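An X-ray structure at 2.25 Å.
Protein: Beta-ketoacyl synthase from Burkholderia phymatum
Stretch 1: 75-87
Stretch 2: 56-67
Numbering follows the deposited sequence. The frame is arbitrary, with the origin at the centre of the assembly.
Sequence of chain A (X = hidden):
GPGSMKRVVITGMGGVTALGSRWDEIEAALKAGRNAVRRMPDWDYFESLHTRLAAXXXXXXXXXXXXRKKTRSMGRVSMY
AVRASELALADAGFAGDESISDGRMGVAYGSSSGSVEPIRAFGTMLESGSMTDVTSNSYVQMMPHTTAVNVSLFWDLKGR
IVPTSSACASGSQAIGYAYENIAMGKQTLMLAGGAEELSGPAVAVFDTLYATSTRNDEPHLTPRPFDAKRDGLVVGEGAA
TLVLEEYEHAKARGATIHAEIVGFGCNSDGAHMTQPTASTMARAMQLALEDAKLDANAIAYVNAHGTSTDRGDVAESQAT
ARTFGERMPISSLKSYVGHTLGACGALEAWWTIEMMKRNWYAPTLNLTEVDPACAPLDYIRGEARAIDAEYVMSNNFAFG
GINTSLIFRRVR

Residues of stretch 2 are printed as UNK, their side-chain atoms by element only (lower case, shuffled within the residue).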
# COMPACT_ATOMS: atom_id res chain seq x y z
N GLY A 75 11.78 4.31 12.33
CA GLY A 75 12.86 5.13 11.78
C GLY A 75 12.30 6.51 11.58
O GLY A 75 11.17 6.76 12.01
N ARG A 76 13.03 7.39 10.91
CA ARG A 76 12.65 8.79 10.84
C ARG A 76 11.29 9.00 10.18
O ARG A 76 10.47 9.78 10.67
CB ARG A 76 13.69 9.65 10.09
CG ARG A 76 14.88 10.04 10.93
CD ARG A 76 15.91 10.88 10.17
NE ARG A 76 15.59 12.34 10.11
CZ ARG A 76 15.68 13.21 11.15
NH1 ARG A 76 16.05 12.79 12.38
NH2 ARG A 76 15.37 14.50 10.96
N VAL A 77 11.06 8.34 9.06
CA VAL A 77 9.84 8.56 8.29
C VAL A 77 8.60 8.24 9.13
O VAL A 77 7.60 8.95 9.07
CB VAL A 77 9.84 7.76 6.96
CG1 VAL A 77 9.83 6.26 7.22
CG2 VAL A 77 8.66 8.16 6.07
N SER A 78 8.68 7.18 9.91
CA SER A 78 7.60 6.80 10.79
C SER A 78 7.50 7.79 11.95
O SER A 78 6.42 8.15 12.36
CB SER A 78 7.76 5.36 11.29
OG SER A 78 7.41 4.44 10.27
N MET A 79 8.65 8.28 12.44
CA MET A 79 8.62 9.36 13.45
C MET A 79 7.97 10.64 12.93
O MET A 79 7.15 11.26 13.63
CB MET A 79 9.99 9.66 13.99
CG MET A 79 10.56 8.53 14.82
SD MET A 79 11.98 9.01 15.79
CE MET A 79 13.21 9.37 14.52
N TYR A 80 8.28 11.01 11.69
CA TYR A 80 7.60 12.17 11.06
C TYR A 80 6.09 11.92 11.00
O TYR A 80 5.29 12.77 11.35
CB TYR A 80 8.09 12.41 9.66
CG TYR A 80 9.57 12.73 9.47
CD1 TYR A 80 10.44 13.00 10.53
CD2 TYR A 80 10.10 12.77 8.18
CE1 TYR A 80 11.77 13.30 10.30
CE2 TYR A 80 11.43 13.07 7.96
CZ TYR A 80 12.26 13.34 9.01
OH TYR A 80 13.60 13.65 8.73
N ALA A 81 5.73 10.72 10.55
CA ALA A 81 4.33 10.35 10.33
C ALA A 81 3.56 10.44 11.66
O ALA A 81 2.49 11.02 11.71
CB ALA A 81 4.25 8.93 9.76
N VAL A 82 4.15 9.87 12.72
CA VAL A 82 3.53 9.88 14.04
C VAL A 82 3.40 11.31 14.61
O VAL A 82 2.36 11.69 15.11
CB VAL A 82 4.28 8.97 15.01
CG1 VAL A 82 3.75 9.16 16.43
CG2 VAL A 82 4.15 7.51 14.58
N ARG A 83 4.43 12.12 14.41
CA ARG A 83 4.40 13.47 14.90
C ARG A 83 3.32 14.29 14.19
O ARG A 83 2.57 15.04 14.81
CB ARG A 83 5.77 14.11 14.75
CG ARG A 83 5.84 15.55 15.22
CD ARG A 83 5.35 15.69 16.63
NE ARG A 83 5.54 17.05 17.11
CZ ARG A 83 4.90 17.58 18.14
NH1 ARG A 83 4.00 16.87 18.80
NH2 ARG A 83 5.15 18.84 18.52
N ALA A 84 3.25 14.14 12.85
CA ALA A 84 2.21 14.76 12.03
C ALA A 84 0.84 14.42 12.54
O ALA A 84 -0.05 15.28 12.65
CB ALA A 84 2.35 14.31 10.58
N SER A 85 0.66 13.13 12.83
CA SER A 85 -0.63 12.62 13.15
C SER A 85 -1.01 13.08 14.55
O SER A 85 -2.18 13.38 14.80
CB SER A 85 -0.61 11.10 13.04
OG SER A 85 -0.29 10.69 11.73
N GLU A 86 -0.02 13.15 15.45
CA GLU A 86 -0.17 13.70 16.78
C GLU A 86 -0.63 15.16 16.76
O GLU A 86 -1.53 15.54 17.51
CB GLU A 86 1.15 13.61 17.55
CG GLU A 86 1.10 14.07 19.02
CD GLU A 86 2.46 13.93 19.70
OE1 GLU A 86 2.58 13.28 20.75
OE2 GLU A 86 3.46 14.47 19.17
N LEU A 87 -0.03 15.96 15.90
CA LEU A 87 -0.43 17.35 15.77
C LEU A 87 -1.89 17.42 15.25
O LEU A 87 -2.70 18.19 15.77
CB LEU A 87 0.54 18.11 14.85
CG LEU A 87 1.91 18.36 15.50
CD1 LEU A 87 3.05 18.56 14.49
CD2 LEU A 87 1.86 19.51 16.51
N UNK A 56 15.83 19.78 3.17
CA UNK A 56 15.67 19.00 4.41
C UNK A 56 14.84 19.70 5.47
O UNK A 56 14.61 20.91 5.38
c UNK A 56 17.12 18.87 4.91
c UNK A 56 17.22 20.25 3.01
c UNK A 56 17.79 20.10 4.39
N UNK A 57 14.36 18.95 6.45
CA UNK A 57 13.84 19.55 7.65
C UNK A 57 15.02 20.25 8.33
O UNK A 57 16.11 19.73 8.34
c UNK A 57 10.94 18.79 7.77
c UNK A 57 13.25 18.50 8.60
c UNK A 57 11.56 16.89 9.30
c UNK A 57 12.01 17.77 8.14
N UNK A 58 14.82 21.47 8.82
CA UNK A 58 15.97 22.11 9.50
C UNK A 58 16.41 21.37 10.75
O UNK A 58 17.54 21.51 11.18
c UNK A 58 13.62 22.31 8.85
c UNK A 58 15.46 23.52 9.84
c UNK A 58 13.97 23.39 9.85
N UNK A 59 15.51 20.60 11.34
CA UNK A 59 15.84 19.70 12.45
C UNK A 59 14.59 18.90 12.79
O UNK A 59 13.51 19.10 12.20
N UNK A 60 14.74 17.98 13.71
CA UNK A 60 13.64 17.23 14.21
C UNK A 60 14.18 16.49 15.41
O UNK A 60 15.23 15.89 15.33
c UNK A 60 9.78 14.74 14.04
c UNK A 60 13.13 16.22 13.16
c UNK A 60 12.09 15.28 13.68
c UNK A 60 11.48 13.23 14.79
c UNK A 60 10.74 15.60 13.57
c UNK A 60 10.14 13.56 14.65
c UNK A 60 12.44 14.08 14.28
N UNK A 61 13.48 16.56 16.51
CA UNK A 61 13.75 15.69 17.64
C UNK A 61 12.43 15.15 18.13
O UNK A 61 11.42 15.87 18.18
c UNK A 61 14.49 16.41 18.77
N UNK A 62 12.43 13.85 18.44
CA UNK A 62 11.27 13.19 19.04
C UNK A 62 10.82 13.97 20.22
O UNK A 62 11.65 14.43 20.98
n UNK A 62 12.40 9.23 20.31
c UNK A 62 12.07 10.86 18.58
c UNK A 62 11.64 11.84 19.60
o UNK A 62 14.03 9.49 18.72
c UNK A 62 12.90 9.79 19.20
N UNK A 63 9.51 14.10 20.39
CA UNK A 63 8.99 14.60 21.65
C UNK A 63 9.53 13.77 22.79
O UNK A 63 9.68 12.57 22.67
c UNK A 63 8.45 13.95 19.38
c UNK A 63 7.28 14.61 20.04
c UNK A 63 7.49 14.44 21.50
N UNK A 64 9.83 14.45 23.89
CA UNK A 64 10.42 13.83 25.07
C UNK A 64 9.51 12.76 25.72
O UNK A 64 9.99 11.77 26.25
c UNK A 64 10.76 14.92 26.09
N UNK A 65 8.21 12.97 25.66
CA UNK A 65 7.27 12.09 26.32
C UNK A 65 6.85 10.86 25.47
O UNK A 65 5.94 10.13 25.86
o UNK A 65 3.94 13.41 25.71
o UNK A 65 5.71 13.47 24.38
c UNK A 65 6.04 12.92 26.72
c UNK A 65 5.17 13.30 25.51
N UNK A 66 7.49 10.62 24.32
CA UNK A 66 7.24 9.38 23.57
C UNK A 66 7.93 8.28 24.28
O UNK A 66 9.13 8.34 24.48
c UNK A 66 6.99 10.51 19.82
c UNK A 66 5.82 11.14 21.67
c UNK A 66 5.95 11.46 19.46
c UNK A 66 5.76 11.88 18.17
c UNK A 66 7.83 10.02 18.82
c UNK A 66 7.61 10.46 17.51
c UNK A 66 7.73 9.45 22.13
c UNK A 66 6.60 11.36 17.20
n UNK A 66 5.29 11.80 20.60
c UNK A 66 6.87 10.31 21.26
N UNK A 67 7.19 7.25 24.66
CA UNK A 67 7.81 6.16 25.39
C UNK A 67 8.60 5.21 24.49
O UNK A 67 8.11 4.78 23.43
c UNK A 67 5.49 5.68 25.05
c UNK A 67 6.61 5.43 26.00
c UNK A 67 5.73 7.06 24.51
O HOH W 1 4.38 14.77 22.26

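Position 56 carries three carbons that close a ring onto the backbone N and touches nothing on the helix; this is Pro56. Position 57 has four carbons, forked at the second. One tip of the fork lies over a face of the Tyr80 ring in a CH-pi contact. Four carbons forked this way mean leucine, and Leu57 CD1 lies 3.9 Å from the Tyr80 ring centroid and 3.6 Å from Tyr80 CZ. At 58 three carbons again close onto N, out of reach of the helix: Pro58. Position 59 has no side-chain atoms at all and is Gly59; there would be room for a CB here, so this contact does not demand the glycine.

Position 60 shows one carbon followed by a ring of six carbons, with no oxygen. The CA-to-CB bond points toward the helix, and the ring receives the edge of Tyr80 on its face, centroids 5.1 Å apart and planes at 67°. This is Phe60. Its CE1 sits 4.0 Å from Met79 CB, Arg83 CB lies at the ring edge, and Phe60 CB is 3.6 Å from Arg76 NH2. Position 61 bears a single carbon pointing away from the helix, so it is Ala61.

Position 62 has three carbons, the third carrying one oxygen and one nitrogen: an amide on a two-carbon stem. The stem rather than the amide makes the closest approach, to the sulfur of Met79. This is Gln62, with Gln62 CG 3.3 Å from Met79 SD. At 63 three carbons close onto N, and the ring packs over one face of the Arg83 guanidinium. This is Pro63, whose CG lies 4.1 Å from Arg83 CD. Pro63 also opens a type I turn that runs to position 66. Inside that turn, position 64 has one carbon, out of reach: Ala64. Position 65 has two carbons, the second with two oxygens, and it meets the helix through a water that also donates to Glu86 OE1 at 2.8 Å. This is Asp65, whose OD1 accepts a hydrogen bond from that water at 2.8 Å.

Position 66 holds one carbon and then fused five- and six-membered rings with eight carbons and one nitrogen. The ring nitrogen meets Glu86 OE1, and Val82 CG1 packs over a face of the six-membered ring. Only tryptophan supplies such a ring: Trp66 NE1 donates to Glu86 OE1 at 3.1 Å and 163°, and Val82 CG1 is 3.7 Å from Trp66 CH2. Position 67, three carbons closed onto N, is Pro67, the N-cap of a following helix.

The rule is a helix presenting one stripe, from Arg76 through Met79, Tyr80, Val82 and Arg83 to Glu86, to an irregular segment anchored by two aromatics. Phe60 and Trp66 both approach Met79 O, so aromatic carbon packs against the helix backbone as well as its side chains. Two of the helix's own polar links lie alongside: Arg76 NE donates to Tyr80 OH at 2.8 Å, and a salt bridge joins Arg83 NH1 to Glu86 OE2 at 2.5 Å. Glu86 also reaches across, its OE1 accepting both Trp66 NE1 and the water shared with Asp65, which ties the indole edge to the helix.

Stretch 2 56-67: PLPGFAQPADWP
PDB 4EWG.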